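Local coordinates for periplasmic binding protein (Veillonella parvula, PDB 4OVK) that probably captures a small solute outside the cell membrane and hands it to an ABC transporter, at residues 276-281 / 286-291; 179-184 / 200-205. All blocks are in the same frame, centred on the assembly; numbering follows the deposited sequence.

Contact 1 (276-281 / 286-291); sequences YRWDAP and PLMMKW
In this two-lobed periplasmic binding protein, the loop that follows strand 268-270 is anchored to helix 285-296 by a buried tryptophan, W278, which lies against the first turn of the helix at L287 and M288. The benzo half of the indole does most of the touching. Its outer corner meets L287, with CH2 of W278 3.5 Å from CB of L287, and its inner corner meets M288, with CE3 of W278 3.5 Å from CA of M288. Between these two points CZ3 of W278 lies 3.7 Å from the backbone N of M288; the benzo rim spans from CB of L287 to CA and CB of M288, set obliquely to both. The selenium of selenomethionine M288 makes a Met-aromatic contact at the ring edge, 5.4 Å from the centroid of the six-membered ring of W278 and 82° off its normal. The side chain of M288 leaves the helix with CG anti to the backbone N (chi1 173°) and bends at chi2, which carries it past the root of W278: CG of M288 comes to 3.6 Å from O of W278, and SE to 4.0 Å from CB of W278. The contact between the segments is apolar; the polar end of the indole is held from the linker, where NE1 of W278 bonds OE1 of E284 and so helps fix the rotation of the ring. One residue on, D279 uses OD2 for N238 N, tying the loop to the C-terminal lobe. Around the contact, L287 also packs on Y159 of helix 150-170 and on L310 and F313 of helix 306-318, while W278 rests on P272 in the loop beyond strand 268-270.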
ATOM      1  N   TYR A 276      -2.334  -3.290  -4.685  1.00 11.21           N
ATOM      2  CA  TYR A 276      -3.072  -2.671  -3.590  1.00 12.09           C
ATOM      3  C   TYR A 276      -2.786  -1.182  -3.763  1.00 14.72           C
ATOM      4  O   TYR A 276      -1.879  -0.797  -4.542  1.00 15.00           O
ATOM      5  CB  TYR A 276      -2.581  -3.195  -2.226  1.00 13.75           C
ATOM      6  CG  TYR A 276      -3.504  -2.827  -1.081  1.00 14.85           C
ATOM      7  CD1 TYR A 276      -4.763  -3.407  -0.962  1.00 16.28           C
ATOM      8  CD2 TYR A 276      -3.140  -1.871  -0.144  1.00 16.67           C
ATOM      9  CE1 TYR A 276      -5.622  -3.048   0.058  1.00 19.58           C
ATOM     10  CE2 TYR A 276      -3.986  -1.522   0.890  1.00 18.95           C
ATOM     11  CZ  TYR A 276      -5.225  -2.104   0.980  1.00 19.66           C
ATOM     12  OH  TYR A 276      -6.068  -1.739   2.003  1.00 27.09           O
ATOM     13  N   ARG A 277      -3.550  -0.322  -3.111  1.00 16.45           N
ATOM     14  CA  ARG A 277      -3.251   1.099  -3.276  1.00 21.22           C
ATOM     15  C   ARG A 277      -1.871   1.428  -2.684  1.00 21.45           C
ATOM     16  O   ARG A 277      -1.378   0.763  -1.768  1.00 18.81           O
ATOM     17  CB  ARG A 277      -4.357   2.003  -2.751  1.00 26.61           C
ATOM     18  CG  ARG A 277      -4.572   1.936  -1.273  1.00 27.65           C
ATOM     19  CD  ARG A 277      -5.882   2.609  -0.883  1.00 32.63           C
ATOM     20  NE  ARG A 277      -6.121   2.358   0.526  1.00 37.83           N
ATOM     21  CZ  ARG A 277      -7.235   1.859   1.059  1.00 40.37           C
ATOM     22  NH1 ARG A 277      -7.286   1.672   2.369  1.00 46.98           N
ATOM     23  NH2 ARG A 277      -8.297   1.562   0.316  1.00 45.53           N
ATOM     24  N   TRP A 278      -1.240   2.423  -3.282  1.00 20.20           N
ATOM     25  CA  TRP A 278       0.117   2.798  -2.948  1.00 18.92           C
ATOM     26  C   TRP A 278       0.163   3.939  -1.938  1.00 22.57           C
ATOM     27  O   TRP A 278       1.243   4.420  -1.611  1.00 23.03           O
ATOM     28  CB  TRP A 278       0.857   3.178  -4.237  1.00 16.09           C
ATOM     29  CG  TRP A 278       1.229   2.027  -5.112  1.00 15.46           C
ATOM     30  CD1 TRP A 278       0.869   0.706  -4.952  1.00 14.50           C
ATOM     31  CD2 TRP A 278       2.014   2.082  -6.312  1.00 14.03           C
ATOM     32  NE1 TRP A 278       1.401  -0.051  -5.974  1.00 16.14           N
ATOM     33  CE2 TRP A 278       2.110   0.769  -6.816  1.00 14.53           C
ATOM     34  CE3 TRP A 278       2.663   3.121  -7.006  1.00 13.99           C
ATOM     35  CZ2 TRP A 278       2.817   0.463  -7.982  1.00 14.70           C
ATOM     36  CZ3 TRP A 278       3.369   2.808  -8.171  1.00 14.22           C
ATOM     37  CH2 TRP A 278       3.439   1.492  -8.638  1.00 15.73           C
ATOM     38  N   ASP A 279      -1.013   4.319  -1.426  1.00 26.46           N
ATOM     39  CA  ASP A 279      -1.201   5.460  -0.523  1.00 28.82           C
ATOM     40  C   ASP A 279      -0.668   5.217   0.883  1.00 36.48           C
ATOM     41  O   ASP A 279      -0.509   6.175   1.633  1.00 34.40           O
ATOM     42  CB  ASP A 279      -2.692   5.813  -0.406  1.00 31.51           C
ATOM     43  CG  ASP A 279      -3.337   6.175  -1.760  1.00 29.78           C
ATOM     44  OD1 ASP A 279      -3.001   7.216  -2.355  1.00 26.22           O
ATOM     45  OD2 ASP A 279      -4.191   5.408  -2.225  1.00 40.20           O
ATOM     46  N   ALA A 280      -0.435   3.948   1.241  1.00 33.29           N
ATOM     47  CA  ALA A 280       0.142   3.574   2.527  1.00 36.78           C
ATOM     48  C   ALA A 280       1.105   2.390   2.339  1.00 35.24           C
ATOM     49  O   ALA A 280       1.158   1.793   1.263  1.00 32.45           O
ATOM     50  CB  ALA A 280      -0.961   3.217   3.518  1.00 40.73           C
ATOM     51  N   PRO A 281       1.869   2.039   3.387  1.00 37.16           N
ATOM     52  CA  PRO A 281       2.869   0.981   3.214  1.00 33.95           C
ATOM     53  C   PRO A 281       2.312  -0.344   2.673  1.00 28.17           C
ATOM     54  O   PRO A 281       1.270  -0.834   3.128  1.00 29.51           O
ATOM     55  CB  PRO A 281       3.447   0.806   4.623  1.00 38.15           C
ATOM     56  CG  PRO A 281       3.196   2.112   5.303  1.00 38.75           C
ATOM     57  CD  PRO A 281       1.894   2.600   4.751  1.00 39.48           C
ATOM     58  N   PRO A 286       8.302   0.785  -2.836  1.00 12.97           N
ATOM     59  CA  PRO A 286       9.439   1.364  -3.575  1.00 13.33           C
ATOM     60  C   PRO A 286       9.081   1.923  -4.962  1.00 13.03           C
ATOM     61  O   PRO A 286       9.724   2.878  -5.428  1.00 12.59           O
ATOM     62  CB  PRO A 286      10.409   0.184  -3.700  1.00 14.26           C
ATOM     63  CG  PRO A 286      10.125  -0.644  -2.518  1.00 16.02           C
ATOM     64  CD  PRO A 286       8.633  -0.559  -2.309  1.00 14.23           C
ATOM     65  N   LEU A 287       8.081   1.336  -5.615  1.00 11.74           N
ATOM     66  CA  LEU A 287       7.621   1.833  -6.917  1.00 11.51           C
ATOM     67  C   LEU A 287       6.869   3.163  -6.764  1.00 11.71           C
ATOM     68  O   LEU A 287       7.014   4.085  -7.580  1.00 13.42           O
ATOM     69  CB  LEU A 287       6.758   0.786  -7.625  1.00 10.34           C
ATOM     70  CG  LEU A 287       7.517  -0.507  -7.937  1.00 12.12           C
ATOM     71  CD1 LEU A 287       6.552  -1.619  -8.264  1.00 13.92           C
ATOM     72  CD2 LEU A 287       8.544  -0.330  -9.070  1.00 13.10           C
HETATM   73  N   MSE A 288       6.096   3.281  -5.691  1.00 11.63           N
HETATM   74  CA  MSE A 288       5.434   4.540  -5.367  1.00 10.96           C
HETATM   75  C   MSE A 288       6.448   5.635  -5.114  1.00 10.87           C
HETATM   76  O   MSE A 288       6.272   6.757  -5.570  1.00 13.77           O
HETATM   77  CB  MSE A 288       4.539   4.345  -4.156  1.00 12.39           C
HETATM   78  CG  MSE A 288       3.939   5.648  -3.646  1.00 13.06           C
HETATM   79 SE   MSE A 288       2.866   6.579  -5.013  1.00 16.72          SE
HETATM   80  CE  MSE A 288       1.620   7.464  -3.777  1.00 19.55           C
HETATM   81  N   MSE A 289       7.529   5.316  -4.408  1.00 12.39           N
HETATM   82  CA  MSE A 289       8.571   6.307  -4.110  1.00 13.19           C
HETATM   83  C   MSE A 289       9.230   6.788  -5.394  1.00 13.47           C
HETATM   84  O   MSE A 289       9.519   7.984  -5.575  1.00 13.24           O
HETATM   85  CB  MSE A 289       9.612   5.697  -3.175  1.00 16.84           C
HETATM   86  CG  MSE A 289       8.991   5.383  -1.838  1.00 24.29           C
HETATM   87 SE   MSE A 289       8.916   7.018  -0.771  0.75 39.72          SE
HETATM   88  CE  MSE A 289       9.758   6.093   0.753  1.00 46.81           C
ATOM     89  N   LYS A 290       9.425   5.863  -6.320  1.00 12.23           N
ATOM     90  CA  LYS A 290       9.991   6.201  -7.619  1.00 12.91           C
ATOM     91  C   LYS A 290       9.087   7.106  -8.456  1.00 13.21           C
ATOM     92  O   LYS A 290       9.577   8.055  -9.074  1.00 14.31           O
ATOM     93  CB  LYS A 290      10.389   4.947  -8.375  1.00 14.27           C
ATOM     94  CG  LYS A 290      11.718   4.407  -7.864  1.00 16.77           C
ATOM     95  CD  LYS A 290      12.176   3.144  -8.555  1.00 22.85           C
ATOM     96  CE  LYS A 290      13.666   2.958  -8.281  1.00 26.35           C
ATOM     97  NZ  LYS A 290      14.258   1.752  -8.920  1.00 27.58           N
ATOM     98  N   TRP A 291       7.783   6.852  -8.428  1.00 11.16           N
ATOM     99  CA  TRP A 291       6.810   7.707  -9.097  1.00 10.87           C
ATOM    100  C   TRP A 291       6.860   9.127  -8.515  1.00 12.19           C
ATOM    101  O   TRP A 291       6.978  10.102  -9.268  1.00 13.95           O
ATOM    102  CB  TRP A 291       5.414   7.097  -8.990  1.00 11.01           C
ATOM    103  CG  TRP A 291       4.334   7.852  -9.653  1.00 10.89           C
ATOM    104  CD1 TRP A 291       4.047   7.870 -10.990  1.00 12.05           C
ATOM    105  CD2 TRP A 291       3.371   8.698  -9.022  1.00 11.41           C
ATOM    106  NE1 TRP A 291       2.972   8.687 -11.229  1.00 13.31           N
ATOM    107  CE2 TRP A 291       2.531   9.196 -10.031  1.00 12.45           C
ATOM    108  CE3 TRP A 291       3.133   9.079  -7.699  1.00 12.62           C
ATOM    109  CZ2 TRP A 291       1.477  10.058  -9.756  1.00 13.21           C
ATOM    110  CZ3 TRP A 291       2.096   9.934  -7.428  1.00 13.88           C
ATOM    111  CH2 TRP A 291       1.263  10.398  -8.448  1.00 14.53           C
TER

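Contact 2 (179-184 / 200-205); sequences PKVLYL and LMITMT
Apolar packing joins V181 on strand 180-184 to I202 on helix 197-204, a strand-against-helix contact in the core of the C-terminal lobe. The end of I202 reaches the branch of V181: CD1 of I202 lies 3.7 Å from CG1 of V181 and 4.0 Å from CB of V181. CG2 of I202 comes to the same CB of V181 at 4.0 Å, and both limbs of the isoleucine approach the valine's branch point from the same side. I202 turns CG1 anti to its carbonyl carbon (chi1 -74°), and from there CD1 continues extended (chi2 168°) toward the strand. Two residues along the strand, Y183 joins more loosely, its CB 4.4 Å from CD1 of I202. Cutting I202 back to an alanine removes CG1, CG2 and CD1 and would probably open a gap beside V181 and Y183, leaving CG1 of V181 without the CD1 methyl it packs on.

Hydrogen bonding finishes the helix rather than linking it to the strand. T205, the first residue to leave helical geometry, turns its hydroxyl back to the preceding turn, OG1 of T205 giving a 2.8 Å bond to O of M201, with a C=O...donor angle of 140°. Its backbone N bonds the same oxygen from the opposite face of the carbonyl plane, and M201 O is therefore gripped twice.

Strand 180-184 runs between strands 208-209 and 233-236 of a parallel sheet, V181 and Y183 also packing on I235; helix 197-204 is backed by helix 285-296, with I202 on M292 and T205 on I296.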
ATOM      1  N   PRO A 179       9.362  21.903  -4.034  1.00 24.29           N
ATOM      2  CA  PRO A 179       7.954  22.139  -4.384  1.00 24.97           C
ATOM      3  C   PRO A 179       7.038  21.812  -3.208  1.00 23.44           C
ATOM      4  O   PRO A 179       7.301  20.848  -2.483  1.00 23.00           O
ATOM      5  CB  PRO A 179       7.684  21.158  -5.538  1.00 26.21           C
ATOM      6  CG  PRO A 179       9.017  20.722  -6.018  1.00 28.70           C
ATOM      7  CD  PRO A 179       9.962  20.838  -4.857  1.00 28.03           C
ATOM      8  N   LYS A 180       5.994  22.617  -3.020  1.00 21.73           N
ATOM      9  CA  LYS A 180       5.007  22.372  -1.976  1.00 20.49           C
ATOM     10  C   LYS A 180       3.949  21.388  -2.475  1.00 19.44           C
ATOM     11  O   LYS A 180       3.308  21.621  -3.501  1.00 19.09           O
ATOM     12  CB  LYS A 180       4.354  23.678  -1.544  1.00 25.00           C
ATOM     13  CG  LYS A 180       3.499  23.540  -0.294  1.00 28.94           C
ATOM     14  CD  LYS A 180       2.873  24.862   0.129  1.00 34.46           C
ATOM     15  CE  LYS A 180       3.914  25.907   0.492  1.00 34.51           C
ATOM     16  NZ  LYS A 180       3.275  27.032   1.220  1.00 35.44           N
ATOM     17  N   VAL A 181       3.774  20.297  -1.730  1.00 18.16           N
ATOM     18  CA  VAL A 181       2.941  19.170  -2.162  1.00 16.70           C
ATOM     19  C   VAL A 181       1.820  18.933  -1.166  1.00 18.44           C
ATOM     20  O   VAL A 181       2.069  18.868   0.052  1.00 19.78           O
ATOM     21  CB  VAL A 181       3.757  17.859  -2.294  1.00 17.01           C
ATOM     22  CG1 VAL A 181       2.891  16.743  -2.864  1.00 17.31           C
ATOM     23  CG2 VAL A 181       5.011  18.066  -3.145  1.00 17.58           C
ATOM     24  N   LEU A 182       0.602  18.803  -1.698  1.00 16.17           N
ATOM     25  CA  LEU A 182      -0.600  18.489  -0.921  1.00 17.75           C
ATOM     26  C   LEU A 182      -1.075  17.093  -1.323  1.00 18.76           C
ATOM     27  O   LEU A 182      -1.236  16.805  -2.519  1.00 17.66           O
ATOM     28  CB  LEU A 182      -1.709  19.489  -1.234  1.00 18.85           C
ATOM     29  CG  LEU A 182      -3.004  19.293  -0.436  1.00 20.86           C
ATOM     30  CD1 LEU A 182      -2.762  19.590   1.037  1.00 25.66           C
ATOM     31  CD2 LEU A 182      -4.105  20.174  -0.996  1.00 23.78           C
ATOM     32  N   TYR A 183      -1.293  16.223  -0.337  1.00 16.96           N
ATOM     33  CA  TYR A 183      -1.863  14.908  -0.592  1.00 15.43           C
ATOM     34  C   TYR A 183      -3.336  14.975  -0.178  1.00 16.11           C
ATOM     35  O   TYR A 183      -3.660  14.999   1.007  1.00 17.25           O
ATOM     36  CB  TYR A 183      -1.084  13.831   0.173  1.00 17.84           C
ATOM     37  CG  TYR A 183      -1.028  12.457  -0.501  1.00 16.68           C
ATOM     38  CD1 TYR A 183      -2.176  11.719  -0.722  1.00 18.45           C
ATOM     39  CD2 TYR A 183       0.183  11.906  -0.910  1.00 18.43           C
ATOM     40  CE1 TYR A 183      -2.123  10.460  -1.318  1.00 21.48           C
ATOM     41  CE2 TYR A 183       0.249  10.664  -1.523  1.00 19.91           C
ATOM     42  CZ  TYR A 183      -0.906   9.938  -1.714  1.00 20.93           C
ATOM     43  OH  TYR A 183      -0.839   8.691  -2.300  1.00 23.61           O
ATOM     44  N   LEU A 184      -4.209  15.083  -1.177  1.00 16.21           N
ATOM     45  CA  LEU A 184      -5.643  15.250  -0.973  1.00 15.83           C
ATOM     46  C   LEU A 184      -6.328  13.884  -1.000  1.00 16.01           C
ATOM     47  O   LEU A 184      -6.193  13.140  -1.973  1.00 15.57           O
ATOM     48  CB  LEU A 184      -6.213  16.193  -2.060  1.00 16.63           C
ATOM     49  CG  LEU A 184      -7.715  16.518  -2.041  1.00 16.86           C
ATOM     50  CD1 LEU A 184      -8.137  17.267  -0.778  1.00 19.07           C
ATOM     51  CD2 LEU A 184      -8.088  17.333  -3.280  1.00 17.61           C
ATOM     52  N   LEU A 200       5.947  11.729   5.236  1.00 24.45           N
ATOM     53  CA  LEU A 200       7.297  11.167   5.228  1.00 24.89           C
ATOM     54  C   LEU A 200       7.746  10.911   3.790  1.00 23.30           C
ATOM     55  O   LEU A 200       8.886  11.190   3.444  1.00 25.22           O
ATOM     56  CB  LEU A 200       7.385   9.855   6.026  1.00 30.48           C
ATOM     57  CG  LEU A 200       7.079   9.910   7.524  1.00 33.25           C
ATOM     58  CD1 LEU A 200       7.222   8.512   8.116  1.00 37.71           C
ATOM     59  CD2 LEU A 200       7.969  10.908   8.253  1.00 36.20           C
HETATM   60  N   MSE A 201       6.845  10.387   2.958  1.00 21.84           N
HETATM   61  CA  MSE A 201       7.184  10.066   1.556  1.00 20.42           C
HETATM   62  C   MSE A 201       7.428  11.349   0.774  1.00 19.03           C
HETATM   63  O   MSE A 201       8.360  11.433  -0.033  1.00 20.17           O
HETATM   64  CB  MSE A 201       6.110   9.172   0.900  1.00 21.58           C
HETATM   65  CG  MSE A 201       6.240   7.725   1.396  1.00 27.28           C
HETATM   66 SE   MSE A 201       5.199   6.485   0.268  0.75 43.07          SE
HETATM   67  CE  MSE A 201       3.563   7.338   0.950  1.00 26.36           C
ATOM     68  N   ILE A 202       6.618  12.370   1.020  1.00 19.41           N
ATOM     69  CA  ILE A 202       6.830  13.679   0.378  1.00 19.16           C
ATOM     70  C   ILE A 202       8.215  14.247   0.739  1.00 20.27           C
ATOM     71  O   ILE A 202       8.968  14.721  -0.138  1.00 20.34           O
ATOM     72  CB  ILE A 202       5.692  14.669   0.730  1.00 20.59           C
ATOM     73  CG1 ILE A 202       4.424  14.297  -0.050  1.00 19.87           C
ATOM     74  CG2 ILE A 202       6.089  16.111   0.413  1.00 21.28           C
ATOM     75  CD1 ILE A 202       3.166  15.012   0.405  1.00 22.35           C
ATOM     76  N   THR A 203       8.564  14.167   2.023  1.00 20.25           N
ATOM     77  CA  THR A 203       9.848  14.687   2.496  1.00 21.81           C
ATOM     78  C   THR A 203      11.003  13.898   1.877  1.00 21.51           C
ATOM     79  O   THR A 203      11.964  14.489   1.404  1.00 20.80           O
ATOM     80  CB  THR A 203       9.946  14.631   4.034  1.00 24.97           C
ATOM     81  OG1 THR A 203       8.985  15.528   4.608  1.00 25.87           O
ATOM     82  CG2 THR A 203      11.345  15.023   4.513  1.00 25.06           C
HETATM   83  N   MSE A 204      10.898  12.565   1.861  1.00 20.93           N
HETATM   84  CA  MSE A 204      11.992  11.735   1.369  1.00 21.90           C
HETATM   85  C   MSE A 204      12.227  11.963  -0.110  1.00 20.78           C
HETATM   86  O   MSE A 204      13.340  11.786  -0.588  1.00 26.74           O
HETATM   87  CB  MSE A 204      11.720  10.263   1.659  1.00 25.27           C
HETATM   88  CG  MSE A 204      12.853   9.335   1.212  1.00 37.31           C
HETATM   89 SE   MSE A 204      14.531   9.636   2.225  1.00 64.51          SE
HETATM   90  CE  MSE A 204      13.983   8.940   3.990  1.00 63.33           C
ATOM     91  N   THR A 205      11.192  12.359  -0.847  1.00 21.12           N
ATOM     92  CA  THR A 205      11.325  12.587  -2.291  1.00 19.44           C
ATOM     93  C   THR A 205      11.516  14.066  -2.662  1.00 22.02           C
ATOM     94  O   THR A 205      11.411  14.440  -3.833  1.00 20.41           O
ATOM     95  CB  THR A 205      10.140  11.958  -3.055  1.00 20.89           C
ATOM     96  OG1 THR A 205       8.904  12.508  -2.587  1.00 19.64           O
ATOM     97  CG2 THR A 205      10.134  10.429  -2.848  1.00 21.12           C
TER

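Overall arrangement
Contact 2 (179-184 / 200-205) closes along the chain before contact 1 (276-281 / 286-291) opens, and their centres stand about 13 Å apart. Contact 2 belongs to the C-terminal lobe, whose parallel sheet includes strand 180-184; contact 1 lies nearer the middle of the molecule, about 6 Å from the chain centre, where the loop after strand 268-270 of that sheet leads into helix 285-296. Y183 and D279 join them through a probable hydrogen bond, 2.6 Å from OH of Y183 to OD1 of D279. Helix 285-296 also packs on helix 197-204, SE of M289 lying 3.5 Å from CG of M201. The C-terminal lobe is thereby tied to the central loop between the lobes.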